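Local structure of putative marr-family transcriptional repressor (Streptomyces coelicolor, 3ZPL) at residues H56-L61 with S90-R95. The protein binds DNA through a winged helix-turn-helix domain of the MarR family and probably acts as a transcriptional repressor. Numbering follows the deposited sequence.
Sequences HVYYGL and SHAVAR. With nucleotides of chain D; nucleotides of chain C.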
loop_
_atom_site.group_PDB
_atom_site.type_symbol
_atom_site.label_atom_id
_atom_site.label_comp_id
_atom_site.label_asym_id
_atom_site.label_seq_id
_atom_site.Cartn_x
_atom_site.Cartn_y
_atom_site.Cartn_z
ATOM N N HIS A 56 5.228 6.598 -6.468
ATOM C CA HIS A 56 5.425 5.268 -7.055
ATOM C C HIS A 56 4.366 4.915 -8.079
ATOM O O HIS A 56 4.675 4.314 -9.095
ATOM C CB HIS A 56 5.492 4.185 -5.980
ATOM C CG HIS A 56 5.866 2.833 -6.513
ATOM N ND1 HIS A 56 5.348 1.661 -6.002
ATOM C CD2 HIS A 56 6.719 2.460 -7.497
ATOM C CE1 HIS A 56 5.875 0.627 -6.636
ATOM N NE2 HIS A 56 6.711 1.083 -7.549
ATOM N N VAL A 57 3.120 5.282 -7.821
ATOM C CA VAL A 57 2.034 4.856 -8.699
ATOM C C VAL A 57 2.182 5.490 -10.076
ATOM O O VAL A 57 2.030 4.809 -11.094
ATOM C CB VAL A 57 0.649 5.221 -8.138
ATOM C CG1 VAL A 57 -0.436 4.545 -8.964
ATOM C CG2 VAL A 57 0.543 4.821 -6.671
ATOM N N TYR A 58 2.496 6.784 -10.093
ATOM C CA TYR A 58 2.756 7.515 -11.331
ATOM C C TYR A 58 3.896 6.869 -12.136
ATOM O O TYR A 58 3.725 6.512 -13.295
ATOM C CB TYR A 58 3.094 8.969 -11.011
ATOM C CG TYR A 58 1.909 9.830 -10.561
ATOM C CD1 TYR A 58 0.741 9.273 -10.051
ATOM C CD2 TYR A 58 1.994 11.196 -10.595
ATOM C CE1 TYR A 58 -0.316 10.062 -9.616
ATOM C CE2 TYR A 58 0.949 11.984 -10.155
ATOM C CZ TYR A 58 -0.212 11.410 -9.676
ATOM O OH TYR A 58 -1.241 12.230 -9.268
ATOM N N TYR A 59 5.063 6.731 -11.524
ATOM C CA TYR A 59 6.194 6.046 -12.156
ATOM C C TYR A 59 5.756 4.754 -12.842
ATOM O O TYR A 59 6.168 4.477 -13.984
ATOM C CB TYR A 59 7.268 5.743 -11.119
ATOM C CG TYR A 59 8.537 5.162 -11.672
ATOM C CD1 TYR A 59 9.559 5.983 -12.128
ATOM C CD2 TYR A 59 8.732 3.789 -11.716
ATOM C CE1 TYR A 59 10.747 5.459 -12.620
ATOM C CE2 TYR A 59 9.913 3.247 -12.204
ATOM C CZ TYR A 59 10.915 4.093 -12.660
ATOM O OH TYR A 59 12.079 3.568 -13.145
ATOM N N GLY A 60 4.926 3.964 -12.160
ATOM C CA GLY A 60 4.366 2.728 -12.734
ATOM C C GLY A 60 3.614 2.954 -14.044
ATOM O O GLY A 60 3.695 2.138 -14.968
ATOM N N LEU A 61 2.878 4.066 -14.124
ATOM C CA LEU A 61 2.121 4.380 -15.322
ATOM C C LEU A 61 3.083 4.604 -16.485
ATOM O O LEU A 61 2.895 4.055 -17.570
ATOM C CB LEU A 61 1.244 5.604 -15.106
ATOM C CG LEU A 61 0.247 5.549 -13.946
ATOM C CD1 LEU A 61 -0.532 6.856 -13.823
ATOM C CD2 LEU A 61 -0.724 4.386 -14.098
ATOM N N SER A 90 -7.212 9.827 -14.513
ATOM C CA SER A 90 -7.382 11.096 -15.209
ATOM C C SER A 90 -6.603 12.165 -14.494
ATOM O O SER A 90 -5.802 12.871 -15.101
ATOM C CB SER A 90 -8.836 11.517 -15.275
ATOM O OG SER A 90 -9.587 10.552 -15.972
ATOM N N HIS A 91 -6.791 12.258 -13.187
ATOM C CA HIS A 91 -6.063 13.247 -12.402
ATOM C C HIS A 91 -4.544 13.042 -12.549
ATOM O O HIS A 91 -3.822 14.005 -12.765
ATOM C CB HIS A 91 -6.466 13.205 -10.917
ATOM C CG HIS A 91 -7.816 13.796 -10.643
ATOM N ND1 HIS A 91 -8.182 15.050 -11.087
ATOM C CD2 HIS A 91 -8.878 13.310 -9.964
ATOM C CE1 HIS A 91 -9.413 15.311 -10.689
ATOM N NE2 HIS A 91 -9.858 14.269 -10.007
ATOM N N ALA A 92 -4.084 11.800 -12.470
ATOM C CA ALA A 92 -2.664 11.512 -12.568
ATOM C C ALA A 92 -2.088 11.910 -13.916
ATOM O O ALA A 92 -0.992 12.488 -13.981
ATOM C CB ALA A 92 -2.406 10.038 -12.319
ATOM N N VAL A 93 -2.817 11.623 -14.991
ATOM C CA VAL A 93 -2.361 11.999 -16.333
ATOM C C VAL A 93 -2.453 13.530 -16.613
ATOM O O VAL A 93 -1.666 14.055 -17.403
ATOM C CB VAL A 93 -3.083 11.181 -17.405
ATOM C CG1 VAL A 93 -2.692 11.643 -18.799
ATOM C CG2 VAL A 93 -2.748 9.711 -17.226
ATOM N N ALA A 94 -3.374 14.250 -15.956
ATOM C CA ALA A 94 -3.368 15.712 -16.047
ATOM C C ALA A 94 -2.071 16.239 -15.484
ATOM O O ALA A 94 -1.457 17.165 -16.040
ATOM C CB ALA A 94 -4.533 16.315 -15.287
ATOM N N ARG A 95 -1.628 15.618 -14.397
ATOM C CA ARG A 95 -0.438 16.054 -13.685
ATOM C C ARG A 95 0.830 15.695 -14.490
ATOM O O ARG A 95 1.761 16.495 -14.555
ATOM C CB ARG A 95 -0.411 15.432 -12.276
ATOM C CG ARG A 95 0.632 15.988 -11.315
ATOM C CD ARG A 95 1.975 15.256 -11.444
ATOM N NE ARG A 95 2.741 15.157 -10.188
ATOM C CZ ARG A 95 4.018 14.769 -10.109
ATOM N NH1 ARG A 95 4.711 14.461 -11.204
ATOM N NH2 ARG A 95 4.629 14.713 -8.927
ATOM P P DT D 12 1.167 15.152 -6.879
ATOM O OP1 DT D 12 2.376 14.369 -7.279
ATOM O OP2 DT D 12 0.441 16.036 -7.834
ATOM O "O5'" DT D 12 0.042 14.171 -6.325
ATOM C "C5'" DT D 12 0.371 13.228 -5.313
ATOM C "C4'" DT D 12 -0.901 12.629 -4.778
ATOM O "O4'" DT D 12 -1.729 13.662 -4.204
ATOM C "C3'" DT D 12 -1.764 11.930 -5.833
ATOM O "O3'" DT D 12 -1.733 10.548 -5.483
ATOM C "C2'" DT D 12 -3.120 12.611 -5.721
ATOM C "C1'" DT D 12 -3.072 13.265 -4.357
ATOM N N1 DT D 12 -3.921 14.464 -4.195
ATOM C C2 DT D 12 -4.916 14.447 -3.239
ATOM O O2 DT D 12 -5.125 13.490 -2.512
ATOM N N3 DT D 12 -5.659 15.600 -3.164
ATOM C C4 DT D 12 -5.506 16.740 -3.929
ATOM O O4 DT D 12 -6.227 17.712 -3.727
ATOM C C5 DT D 12 -4.445 16.687 -4.912
ATOM C C7 DT D 12 -4.211 17.871 -5.794
ATOM C C6 DT D 12 -3.722 15.564 -5.000
ATOM P P DT C 6 -9.454 11.402 -19.666
ATOM O OP1 DT C 6 -8.398 12.111 -20.432
ATOM O OP2 DT C 6 -9.050 10.469 -18.592
ATOM O "O5'" DT C 6 -10.450 12.476 -19.045
ATOM C "C5'" DT C 6 -11.136 13.400 -19.888
ATOM C "C4'" DT C 6 -12.042 14.274 -19.055
ATOM O "O4'" DT C 6 -13.029 13.479 -18.361
ATOM C "C3'" DT C 6 -11.318 15.093 -17.985
ATOM O "O3'" DT C 6 -11.553 16.470 -18.285
ATOM C "C2'" DT C 6 -11.914 14.610 -16.672
ATOM C "C1'" DT C 6 -13.260 14.042 -17.090
ATOM N N1 DT C 6 -13.786 12.971 -16.219
ATOM C C2 DT C 6 -14.913 13.211 -15.463
ATOM O O2 DT C 6 -15.521 14.270 -15.486
ATOM N N3 DT C 6 -15.315 12.154 -14.682
ATOM C C4 DT C 6 -14.707 10.916 -14.580
ATOM O O4 DT C 6 -15.168 10.070 -13.822
ATOM C C5 DT C 6 -13.521 10.742 -15.386
ATOM C C7 DT C 6 -12.794 9.435 -15.340
ATOM C C6 DT C 6 -13.130 11.763 -16.158
ATOM P P DG C 8 -13.303 21.717 -13.160
ATOM O OP1 DG C 8 -13.721 23.051 -13.682
ATOM O OP2 DG C 8 -11.852 21.369 -13.045
ATOM O "O5'" DG C 8 -13.955 21.499 -11.720
ATOM C "C5'" DG C 8 -15.377 21.287 -11.585
ATOM C "C4'" DG C 8 -15.747 21.129 -10.129
ATOM O "O4'" DG C 8 -15.620 19.740 -9.746
ATOM C "C3'" DG C 8 -14.892 21.924 -9.140
ATOM O "O3'" DG C 8 -15.785 22.466 -8.165
ATOM C "C2'" DG C 8 -13.895 20.895 -8.636
ATOM C "C1'" DG C 8 -14.691 19.601 -8.685
ATOM N N9 DG C 8 -13.907 18.395 -8.937
ATOM C C8 DG C 8 -12.733 18.289 -9.642
ATOM N N7 DG C 8 -12.289 17.065 -9.713
ATOM C C5 DG C 8 -13.232 16.316 -9.020
ATOM C C6 DG C 8 -13.277 14.926 -8.739
ATOM O O6 DG C 8 -12.473 14.046 -9.068
ATOM N N1 DG C 8 -14.401 14.592 -7.992
ATOM C C2 DG C 8 -15.355 15.478 -7.562
ATOM N N2 DG C 8 -16.368 14.958 -6.854
ATOM N N3 DG C 8 -15.322 16.778 -7.813
ATOM C C4 DG C 8 -14.238 17.125 -8.537
#
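In the winged helix-turn-helix domain of this MarR-family dimer, the recognition helix packs against the helix that opens the DNA-binding domain, and Tyr58 of 56-61 meets Ala92 and Arg95 of 90-95. The short axes cross at -79° and come within 10.9 Å. The ring lies with CE1 3.4 Å from Ala92 CB, where a methyl is small enough to let the tyrosine reach past the helix; its OH lies 3.5 Å from C3' of DT12 of chain D and makes a weak hydrogen bond to a DNA phosphate. Leu61, one turn on, brings CD1 to 4.0 Å from the same methyl, a branched apolar group beside the tyrosine. Arg95 comes in at the ring's edge, its NE 3.6 Å from Tyr58 CE2. The guanidinium stands nearly perpendicular to the ring, 88° between planes, and offers it one face. Its chain, leaving with CG anti to the backbone N (chi1 -169°) and then bending, carries NH2 to 2.8 Å from OP1 of DT12 of chain D; NE adds weak bonds to the same phosphate, and Gly53 O gives NH2 a second hold. Were the ring cut back to an alanine, Ala92 would probably lose its aromatic neighbour, the guanidinium the ring edge against its face, and the DNA a hydroxyl partner. From the DNA side of the recognition helix, His91 NE2 donates a nearly straight bond to O6 of DG8 of chain C, 2.8 Å away. Behind the contact, Leu61 also touches Leu78 and Ala82 of helix 75-82, so three helices close on one apolar centre, with strands 102-106 and 114-118 following as the wing.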